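Local coordinates for protein HTLV-2 integrase catalytic core domain (Human T-cell leukemia virus 2, PDB 6QBT) that forms the magnesium-dependent catalytic core of a retroviral integrase, the enzyme that inserts viral DNA into the host genome, at residues Asp13-Lys18 with Tyr24-Trp29; Ser52-Ala57 with Gln81-Ser86; Asn117-Asp122 with Leu136-Gln141. All coordinates share one frame; numbering follows the deposited sequence.

Contact 1. Residues Asp13-Lys18 with Tyr24-Trp29; sequences DVTHYK and YCLHVW. With MG (magnesium ion), chain B.
Asp13, Thr15 and Tyr17 pair with Val28, Leu26 and Tyr24 as the hydrogen-bonded positions of an antiparallel ladder, the axes of the segments 13-18 and 24-29 running at 146° in a twisted hairpin. Each pair is closed by two N-H...O=C bonds. The central ring is short on both sides, with Thr15 N to Leu26 O and Leu26 N to Thr15 O both at 2.8 Å, while Asp13 N to Val28 O is longer at 3.2 Å. Between these pairs lie the non-hydrogen-bonded ones, Val14 with His27 and His16 with Cys25, where CA-H...O contacts from Val14 and His16 reach Leu26 O and Tyr24 O.

On the face that carries Val14 and His27, the two side chains run abreast. Val14 CG2, set beside its own backbone N, rests over one face of the His27 imidazole, 3.7 Å from the ring centroid, in a CH-pi contact nearer the CD2 side than the middle. Its other methyl, CG1, meets Cys25 CB at 3.8 Å, and Cys25 SG approaches the His16 ring obliquely. Beta-branched valine suits this place because its two methyls serve two neighbours at once. His16 NE2 is hydrogen-bonded to Glu45 OE2.

On the opposite face Leu26 fills the middle: its CB meets Thr15 CG2 at 3.7 Å, and its CD2 reaches Tyr17 CB at 3.6 Å. Thr15 OG1 instead takes a hydrogen bond from Lys113.

Asp13 turns CG anti to its N (chi1 -165°), and OD1 binds the magnesium ion at 2.2 Å, Asp70 supplying a second ligand. Pairing of the Asp13 backbone with Val28 through two hydrogen bonds probably helps to position this carboxylate, consistent with the first aspartate of the acidic D,D,E motif of retroviral integrases.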
loop_
_atom_site.group_PDB
_atom_site.type_symbol
_atom_site.label_atom_id
_atom_site.label_comp_id
_atom_site.label_asym_id
_atom_site.label_seq_id
_atom_site.Cartn_x
_atom_site.Cartn_y
_atom_site.Cartn_z
ATOM N N ASP A 13 14.074 -7.961 -15.631
ATOM C CA ASP A 13 13.908 -9.136 -16.471
ATOM C C ASP A 13 12.673 -9.896 -15.978
ATOM O O ASP A 13 12.157 -9.654 -14.873
ATOM C CB ASP A 13 15.164 -10.023 -16.430
ATOM C CG ASP A 13 15.214 -11.078 -17.554
ATOM O OD1 ASP A 13 14.465 -11.051 -18.562
ATOM O OD2 ASP A 13 16.033 -11.991 -17.440
ATOM N N VAL A 14 12.191 -10.806 -16.814
ATOM C CA VAL A 14 11.193 -11.741 -16.401
ATOM C C VAL A 14 11.893 -13.074 -16.132
ATOM O O VAL A 14 12.665 -13.537 -16.954
ATOM C CB VAL A 14 10.100 -11.853 -17.471
ATOM C CG1 VAL A 14 9.172 -13.012 -17.162
ATOM C CG2 VAL A 14 9.299 -10.547 -17.531
ATOM N N THR A 15 11.627 -13.679 -14.973
ATOM C CA THR A 15 12.081 -15.044 -14.693
ATOM C C THR A 15 10.859 -15.948 -14.500
ATOM O O THR A 15 9.777 -15.455 -14.270
ATOM C CB THR A 15 13.053 -15.122 -13.491
ATOM O OG1 THR A 15 13.521 -16.471 -13.368
ATOM C CG2 THR A 15 12.395 -14.710 -12.190
ATOM N N HIS A 16 11.042 -17.258 -14.597
ATOM C CA HIS A 16 9.933 -18.173 -14.644
ATOM C C HIS A 16 9.917 -19.002 -13.387
ATOM O O HIS A 16 10.965 -19.237 -12.809
ATOM C CB HIS A 16 9.989 -18.987 -15.914
ATOM C CG HIS A 16 9.783 -18.156 -17.144
ATOM N ND1 HIS A 16 10.820 -17.519 -17.799
ATOM C CD2 HIS A 16 8.653 -17.802 -17.799
ATOM C CE1 HIS A 16 10.340 -16.824 -18.816
ATOM N NE2 HIS A 16 9.028 -16.979 -18.839
ATOM N N TYR A 17 8.716 -19.333 -12.901
ATOM C CA TYR A 17 8.537 -20.093 -11.657
ATOM C C TYR A 17 7.377 -21.073 -11.795
ATOM O O TYR A 17 6.234 -20.655 -11.907
ATOM C CB TYR A 17 8.303 -19.180 -10.465
ATOM C CG TYR A 17 8.277 -19.948 -9.175
ATOM C CD1 TYR A 17 9.465 -20.360 -8.570
ATOM C CD2 TYR A 17 7.075 -20.319 -8.581
ATOM C CE1 TYR A 17 9.458 -21.095 -7.394
ATOM C CE2 TYR A 17 7.047 -21.050 -7.394
ATOM C CZ TYR A 17 8.241 -21.433 -6.804
ATOM O OH TYR A 17 8.232 -22.145 -5.638
ATOM N N LYS A 18 7.697 -22.366 -11.776
ATOM C CA LYS A 18 6.733 -23.446 -11.952
ATOM C C LYS A 18 6.066 -23.728 -10.610
ATOM O O LYS A 18 6.749 -23.984 -9.629
ATOM C CB LYS A 18 7.431 -24.723 -12.451
ATOM C CG LYS A 18 6.939 -25.248 -13.788
ATOM C CD LYS A 18 7.301 -26.710 -14.021
ATOM C CE LYS A 18 6.496 -27.246 -15.192
ATOM N NZ LYS A 18 6.761 -28.688 -15.415
ATOM N N TYR A 24 4.693 -19.587 -14.078
ATOM C CA TYR A 24 4.390 -18.167 -13.883
ATOM C C TYR A 24 5.564 -17.324 -14.354
ATOM O O TYR A 24 6.712 -17.813 -14.418
ATOM C CB TYR A 24 4.101 -17.866 -12.411
ATOM C CG TYR A 24 2.831 -18.511 -11.948
ATOM C CD1 TYR A 24 2.802 -19.861 -11.581
ATOM C CD2 TYR A 24 1.637 -17.793 -11.896
ATOM C CE1 TYR A 24 1.630 -20.462 -11.162
ATOM C CE2 TYR A 24 0.462 -18.395 -11.495
ATOM C CZ TYR A 24 0.459 -19.725 -11.117
ATOM O OH TYR A 24 -0.717 -20.337 -10.712
ATOM N N CYS A 25 5.253 -16.066 -14.685
ATOM C CA CYS A 25 6.225 -15.056 -15.076
ATOM C C CYS A 25 6.390 -14.080 -13.932
ATOM O O CYS A 25 5.509 -13.265 -13.650
ATOM C CB CYS A 25 5.734 -14.304 -16.308
ATOM S SG CYS A 25 5.584 -15.378 -17.746
ATOM N N LEU A 26 7.517 -14.190 -13.259
ATOM C CA LEU A 26 7.921 -13.243 -12.253
ATOM C C LEU A 26 8.575 -12.070 -12.985
ATOM O O LEU A 26 9.632 -12.226 -13.607
ATOM C CB LEU A 26 8.892 -13.902 -11.270
ATOM C CG LEU A 26 8.291 -14.728 -10.125
ATOM C CD1 LEU A 26 6.938 -15.381 -10.372
ATOM C CD2 LEU A 26 9.281 -15.795 -9.794
ATOM N N HIS A 27 7.916 -10.923 -12.957
ATOM C CA HIS A 27 8.488 -9.702 -13.475
ATOM C C HIS A 27 9.219 -9.031 -12.296
ATOM O O HIS A 27 8.584 -8.667 -11.280
ATOM C CB HIS A 27 7.403 -8.768 -13.958
ATOM C CG HIS A 27 6.677 -9.226 -15.170
ATOM N ND1 HIS A 27 5.784 -10.280 -15.151
ATOM C CD2 HIS A 27 6.640 -8.721 -16.426
ATOM C CE1 HIS A 27 5.267 -10.431 -16.359
ATOM N NE2 HIS A 27 5.771 -9.502 -17.151
ATOM N N VAL A 28 10.530 -8.854 -12.455
ATOM C CA VAL A 28 11.434 -8.482 -11.391
ATOM C C VAL A 28 12.144 -7.176 -11.771
ATOM O O VAL A 28 12.734 -7.078 -12.826
ATOM C CB VAL A 28 12.489 -9.600 -11.182
ATOM C CG1 VAL A 28 13.573 -9.190 -10.181
ATOM C CG2 VAL A 28 11.822 -10.905 -10.760
ATOM N N TRP A 29 12.095 -6.184 -10.899
ATOM C CA TRP A 29 12.867 -4.953 -11.105
ATOM C C TRP A 29 13.727 -4.771 -9.886
ATOM O O TRP A 29 13.253 -4.978 -8.762
ATOM C CB TRP A 29 11.950 -3.720 -11.239
ATOM C CG TRP A 29 11.196 -3.738 -12.488
ATOM C CD1 TRP A 29 9.910 -4.190 -12.682
ATOM C CD2 TRP A 29 11.667 -3.306 -13.739
ATOM N NE1 TRP A 29 9.557 -4.039 -13.996
ATOM C CE2 TRP A 29 10.622 -3.500 -14.671
ATOM C CE3 TRP A 29 12.890 -2.782 -14.183
ATOM C CZ2 TRP A 29 10.769 -3.191 -16.029
ATOM C CZ3 TRP A 29 13.026 -2.459 -15.521
ATOM C CH2 TRP A 29 11.969 -2.653 -16.428
HETATM MG MG MG B . 14.118 -12.236 -20.386
#

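Contact 2. Residues Ser52-Ala57 with Gln81-Ser86; sequences SAFLQA and QEFCTS
The rings of Phe54 and Phe83 meet along their rims, so there is no face-on stack; their centroids are 5.7 Å apart and their planes are turned by 59°. The CD2-CE2 side of Phe54 is presented to one corner of Phe83: Phe54 CD2 comes within 3.5 Å of Phe83 CE1, and Phe54 CE2 is almost as near. At the far end of Phe83 a methyl takes over. Leu55 CD2 lies 3.8 Å from Phe83 CZ, at the ring edge and close to its plane. Cys84 SG completes the cluster more loosely, 4.3 Å from Phe54 CE2 and oblique to that ring. Beyond the pair, Phe54 also meets the ring of Trp29, and Phe83 stands edge-to-face with Tyr87.

Both phenylalanines carry CG anti to the backbone N (chi1 -170° for Phe54, -180° for Phe83), which carries the rings across toward the other helix. With segment axes 12.4 Å apart, long, flat, apolar side chains suit these places, and the contact is wholly apolar and buried.

On the helix of Phe83, the hydroxyls of Thr85 and Ser86 bond back to Gln81 O and Glu82 O, carbonyls that also accept the helical N-H of the same residues, so these polar groups are satisfied along an exposed flank.

Outward, Leu55 and Phe83 meet Thr138 and Leu142 of a second subunit. Within the chain, helix 47-61 and the short helix 78-86 are joined beside strands 9-19 and 66-68: Phe54 also packs on Trp10 of strand 9-19, and both Phe54 and Cys84 on Ile67 of strand 66-68.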
loop_
_atom_site.group_PDB
_atom_site.type_symbol
_atom_site.label_atom_id
_atom_site.label_comp_id
_atom_site.label_asym_id
_atom_site.label_seq_id
_atom_site.Cartn_x
_atom_site.Cartn_y
_atom_site.Cartn_z
ATOM N N SER A 52 1.980 -3.138 -16.445
ATOM C CA SER A 52 1.395 -3.347 -15.130
ATOM C C SER A 52 2.452 -3.658 -14.031
ATOM O O SER A 52 2.442 -3.002 -12.979
ATOM C CB SER A 52 0.337 -4.438 -15.165
ATOM O OG SER A 52 -0.259 -4.609 -13.875
ATOM N N ALA A 53 3.362 -4.603 -14.266
ATOM C CA ALA A 53 4.390 -4.904 -13.244
ATOM C C ALA A 53 5.294 -3.713 -13.024
ATOM O O ALA A 53 5.798 -3.507 -11.931
ATOM C CB ALA A 53 5.241 -6.099 -13.644
ATOM N N PHE A 54 5.531 -2.954 -14.082
ATOM C CA PHE A 54 6.405 -1.806 -14.001
ATOM C C PHE A 54 5.769 -0.707 -13.148
ATOM O O PHE A 54 6.447 -0.089 -12.321
ATOM C CB PHE A 54 6.759 -1.333 -15.415
ATOM C CG PHE A 54 7.846 -0.297 -15.487
ATOM C CD1 PHE A 54 8.940 -0.295 -14.615
ATOM C CD2 PHE A 54 7.810 0.660 -16.505
ATOM C CE1 PHE A 54 9.945 0.658 -14.736
ATOM C CE2 PHE A 54 8.810 1.622 -16.623
ATOM C CZ PHE A 54 9.877 1.621 -15.742
ATOM N N LEU A 55 4.470 -0.496 -13.321
ATOM C CA LEU A 55 3.690 0.381 -12.419
ATOM C C LEU A 55 3.656 -0.118 -10.969
ATOM O O LEU A 55 3.745 0.694 -10.071
ATOM C CB LEU A 55 2.256 0.592 -12.906
ATOM C CG LEU A 55 2.154 1.401 -14.209
ATOM C CD1 LEU A 55 0.791 1.221 -14.883
ATOM C CD2 LEU A 55 2.432 2.872 -13.961
ATOM N N GLN A 56 3.500 -1.424 -10.743
ATOM C CA GLN A 56 3.594 -1.954 -9.386
ATOM C C GLN A 56 4.948 -1.601 -8.767
ATOM O O GLN A 56 5.006 -1.079 -7.662
ATOM C CB GLN A 56 3.349 -3.451 -9.354
ATOM C CG GLN A 56 1.876 -3.762 -9.544
ATOM C CD GLN A 56 1.561 -5.217 -9.882
ATOM O OE1 GLN A 56 2.418 -5.986 -10.338
ATOM N NE2 GLN A 56 0.309 -5.590 -9.670
ATOM N N ALA A 57 6.019 -1.864 -9.501
ATOM C CA ALA A 57 7.382 -1.523 -9.072
ATOM C C ALA A 57 7.587 -0.035 -8.718
ATOM O O ALA A 57 8.192 0.316 -7.683
ATOM C CB ALA A 57 8.356 -1.926 -10.163
ATOM N N GLN A 81 7.851 1.013 -25.301
ATOM C CA GLN A 81 8.655 2.177 -25.685
ATOM C C GLN A 81 7.847 3.471 -25.575
ATOM O O GLN A 81 8.358 4.483 -25.110
ATOM C CB GLN A 81 9.246 2.057 -27.098
ATOM C CG GLN A 81 10.140 0.838 -27.366
ATOM C CD GLN A 81 11.301 0.643 -26.389
ATOM O OE1 GLN A 81 11.920 1.600 -25.903
ATOM N NE2 GLN A 81 11.610 -0.621 -26.112
ATOM N N GLU A 82 6.588 3.449 -25.992
ATOM C CA GLU A 82 5.746 4.650 -25.871
ATOM C C GLU A 82 5.562 5.076 -24.411
ATOM O O GLU A 82 5.590 6.260 -24.101
ATOM C CB GLU A 82 4.385 4.449 -26.543
ATOM C CG GLU A 82 4.441 4.644 -28.050
ATOM C CD GLU A 82 3.168 4.216 -28.781
ATOM O OE1 GLU A 82 2.166 3.864 -28.121
ATOM O OE2 GLU A 82 3.172 4.220 -30.029
ATOM N N PHE A 83 5.387 4.094 -23.525
ATOM C CA PHE A 83 5.253 4.337 -22.103
ATOM C C PHE A 83 6.509 5.034 -21.591
ATOM O O PHE A 83 6.436 6.100 -20.991
ATOM C CB PHE A 83 4.975 3.012 -21.371
ATOM C CG PHE A 83 4.815 3.159 -19.890
ATOM C CD1 PHE A 83 5.934 3.163 -19.049
ATOM C CD2 PHE A 83 3.546 3.285 -19.320
ATOM C CE1 PHE A 83 5.779 3.306 -17.673
ATOM C CE2 PHE A 83 3.393 3.417 -17.945
ATOM C CZ PHE A 83 4.508 3.436 -17.123
ATOM N N CYS A 84 7.660 4.466 -21.887
ATOM C CA CYS A 84 8.931 5.053 -21.416
ATOM C C CYS A 84 9.198 6.443 -21.988
ATOM O O CYS A 84 9.623 7.342 -21.265
ATOM C CB CYS A 84 10.101 4.099 -21.692
ATOM S SG CYS A 84 10.017 2.620 -20.656
ATOM N N THR A 85 8.906 6.625 -23.269
ATOM C CA THR A 85 9.093 7.904 -23.917
ATOM C C THR A 85 8.182 8.979 -23.315
ATOM O O THR A 85 8.635 10.092 -23.010
ATOM C CB THR A 85 8.813 7.818 -25.441
ATOM O OG1 THR A 85 9.474 6.685 -26.005
ATOM C CG2 THR A 85 9.318 9.053 -26.142
ATOM N N SER A 86 6.901 8.650 -23.180
ATOM C CA SER A 86 5.885 9.575 -22.650
ATOM C C SER A 86 6.187 10.052 -21.243
ATOM O O SER A 86 5.896 11.188 -20.885
ATOM C CB SER A 86 4.532 8.870 -22.588
ATOM O OG SER A 86 4.177 8.360 -23.851
#

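Contact 3. Residues Asn117-Asp122 with Leu136-Gln141; sequences NKYLLD and LWTLNQ
Tyr119 and Thr138 reach for each other and meet at their hydroxyls, the one direct touch between the segments. The bond from CA to CB of Tyr119 heads toward the other segment; chi1 of -76° sets CG beside the backbone N, and the two side chains together bridge the 10.4 Å between the CA atoms of Tyr119 and Thr138. Along the ring, CE2 passes Thr138 OG1 at 3.6 Å and CZ passes it at 3.4 Å, with the oxygen near the ring plane. At the tip, OH donates a short hydrogen bond of 2.5 Å to Thr138 OG1, and it also touches Thr138 CB at 3.6 Å.

Thr138 OG1 in turn bonds to Lys134 O, one turn earlier in its own helix, so the hydroxyl is engaged in two hydrogen bonds, which probably restrict its rotation. Tyrosine suits the place because it is long, flat and polar only at its end; around it, Leu55 and Tyr87 of a third subunit cover Tyr119 and Thr138 respectively. The bond joins helices 104-122 and 128-142, part of the helical layer of the RNase H-like fold of retroviral integrases, at a subunit interface of this trimer.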
loop_
_atom_site.group_PDB
_atom_site.type_symbol
_atom_site.label_atom_id
_atom_site.label_comp_id
_atom_site.label_asym_id
_atom_site.label_seq_id
_atom_site.Cartn_x
_atom_site.Cartn_y
_atom_site.Cartn_z
ATOM N N ASN A 117 10.006 -20.344 -1.902
ATOM C CA ASN A 117 9.934 -21.766 -1.531
ATOM C C ASN A 117 9.771 -21.994 -0.032
ATOM O O ASN A 117 8.994 -22.852 0.392
ATOM C CB ASN A 117 11.167 -22.528 -2.021
ATOM C CG ASN A 117 11.224 -22.636 -3.534
ATOM O OD1 ASN A 117 10.214 -22.524 -4.225
ATOM N ND2 ASN A 117 12.408 -22.858 -4.056
ATOM N N LYS A 118 10.490 -21.223 0.769
ATOM C CA LYS A 118 10.416 -21.370 2.211
ATOM C C LYS A 118 9.007 -21.026 2.684
ATOM O O LYS A 118 8.408 -21.774 3.446
ATOM C CB LYS A 118 11.444 -20.483 2.868
ATOM C CG LYS A 118 11.560 -20.695 4.374
ATOM C CD LYS A 118 11.544 -19.360 5.131
ATOM C CE LYS A 118 11.365 -19.537 6.640
ATOM N NZ LYS A 118 10.603 -18.367 7.186
ATOM N N TYR A 119 8.458 -19.912 2.201
ATOM C CA TYR A 119 7.095 -19.528 2.582
ATOM C C TYR A 119 6.012 -20.513 2.085
ATOM O O TYR A 119 4.995 -20.706 2.765
ATOM C CB TYR A 119 6.777 -18.078 2.153
ATOM C CG TYR A 119 7.426 -17.041 3.052
ATOM C CD1 TYR A 119 7.113 -16.969 4.422
ATOM C CD2 TYR A 119 8.349 -16.124 2.539
ATOM C CE1 TYR A 119 7.713 -16.024 5.246
ATOM C CE2 TYR A 119 8.956 -15.182 3.358
ATOM C CZ TYR A 119 8.637 -15.137 4.705
ATOM O OH TYR A 119 9.257 -14.195 5.489
ATOM N N LEU A 120 6.219 -21.137 0.926
ATOM C CA LEU A 120 5.257 -22.144 0.454
ATOM C C LEU A 120 5.212 -23.332 1.393
ATOM O O LEU A 120 4.142 -23.750 1.770
ATOM C CB LEU A 120 5.547 -22.591 -0.981
ATOM C CG LEU A 120 5.277 -21.495 -2.026
ATOM C CD1 LEU A 120 5.906 -21.900 -3.347
ATOM C CD2 LEU A 120 3.794 -21.213 -2.206
ATOM N N LEU A 121 6.373 -23.820 1.818
ATOM C CA LEU A 121 6.446 -24.947 2.770
ATOM C C LEU A 121 5.971 -24.634 4.206
ATOM O O LEU A 121 5.414 -25.512 4.871
ATOM C CB LEU A 121 7.868 -25.508 2.812
ATOM C CG LEU A 121 8.392 -26.064 1.479
ATOM C CD1 LEU A 121 9.873 -26.389 1.621
ATOM C CD2 LEU A 121 7.596 -27.284 0.988
ATOM N N ASP A 122 6.208 -23.407 4.682
ATOM C CA ASP A 122 5.709 -22.950 5.988
ATOM C C ASP A 122 4.169 -22.887 6.031
ATOM O O ASP A 122 3.565 -23.084 7.086
ATOM C CB ASP A 122 6.240 -21.539 6.318
ATOM C CG ASP A 122 7.759 -21.484 6.600
ATOM O OD1 ASP A 122 8.423 -22.543 6.760
ATOM O OD2 ASP A 122 8.288 -20.335 6.667
ATOM N N LEU A 136 8.739 -10.894 -1.066
ATOM C CA LEU A 136 9.040 -9.523 -1.472
ATOM C C LEU A 136 9.335 -8.569 -0.283
ATOM O O LEU A 136 10.388 -7.911 -0.214
ATOM C CB LEU A 136 7.899 -9.000 -2.353
ATOM C CG LEU A 136 7.824 -7.513 -2.688
ATOM C CD1 LEU A 136 9.078 -7.139 -3.443
ATOM C CD2 LEU A 136 6.554 -7.169 -3.470
ATOM N N TRP A 137 8.413 -8.525 0.663
ATOM C CA TRP A 137 8.564 -7.647 1.814
ATOM C C TRP A 137 9.689 -8.097 2.750
ATOM O O TRP A 137 10.430 -7.253 3.286
ATOM C CB TRP A 137 7.229 -7.482 2.547
ATOM C CG TRP A 137 6.323 -6.610 1.768
ATOM C CD1 TRP A 137 5.395 -6.995 0.855
ATOM C CD2 TRP A 137 6.287 -5.194 1.805
ATOM N NE1 TRP A 137 4.756 -5.893 0.326
ATOM C CE2 TRP A 137 5.300 -4.770 0.878
ATOM C CE3 TRP A 137 6.995 -4.236 2.524
ATOM C CZ2 TRP A 137 5.001 -3.424 0.659
ATOM C CZ3 TRP A 137 6.713 -2.911 2.315
ATOM C CH2 TRP A 137 5.707 -2.511 1.388
ATOM N N THR A 138 9.838 -9.402 2.920
ATOM C CA THR A 138 10.932 -9.944 3.705
ATOM C C THR A 138 12.287 -9.522 3.107
ATOM O O THR A 138 13.177 -9.061 3.835
ATOM C CB THR A 138 10.855 -11.490 3.829
ATOM O OG1 THR A 138 9.660 -11.869 4.539
ATOM C CG2 THR A 138 12.079 -12.053 4.597
ATOM N N LEU A 139 12.461 -9.672 1.800
ATOM C CA LEU A 139 13.742 -9.322 1.209
ATOM C C LEU A 139 14.054 -7.812 1.346
ATOM O O LEU A 139 15.181 -7.448 1.704
ATOM C CB LEU A 139 13.792 -9.750 -0.257
ATOM C CG LEU A 139 15.096 -9.471 -1.031
ATOM C CD1 LEU A 139 16.307 -10.119 -0.374
ATOM C CD2 LEU A 139 14.941 -9.971 -2.450
ATOM N N ASN A 140 13.072 -6.955 1.068
ATOM C CA ASN A 140 13.294 -5.497 1.094
ATOM C C ASN A 140 13.470 -4.971 2.508
ATOM O O ASN A 140 14.389 -4.182 2.754
ATOM C CB ASN A 140 12.188 -4.708 0.381
ATOM C CG ASN A 140 12.302 -4.765 -1.137
ATOM O OD1 ASN A 140 13.412 -4.746 -1.706
ATOM N ND2 ASN A 140 11.154 -4.791 -1.820
ATOM N N GLN A 141 12.639 -5.435 3.443
ATOM C CA GLN A 141 12.563 -4.802 4.766
ATOM C C GLN A 141 13.213 -5.506 5.915
ATOM O O GLN A 141 13.552 -4.841 6.915
ATOM C CB GLN A 141 11.113 -4.584 5.169
ATOM C CG GLN A 141 10.499 -3.364 4.549
ATOM C CD GLN A 141 9.230 -3.023 5.286
ATOM O OE1 GLN A 141 8.292 -3.840 5.310
ATOM N NE2 GLN A 141 9.223 -1.855 5.973
#

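Overall arrangement
Along the chain the three contacts come in series. Contact 1 lies in the hairpin of strands 9-19 and 22-31 in the mixed five-stranded sheet, and the other two flank it, with centres about 17 Å (contact 2) and about 16 Å (contact 3) away. Trp29 packs on Phe54 and His27 on Ala53 of helix 47-61, while Tyr17 OH is probably hydrogen-bonded to Asn117 OD1 of helix 104-122. Contacts 2 and 3, centres about 26 Å apart on opposite sides of the chain's centre, do not touch within the chain. In the trimer, however, Leu55 packs on Thr138 of another subunit, so the metal-bearing sheet sits between two helical surfaces that both touch other subunits.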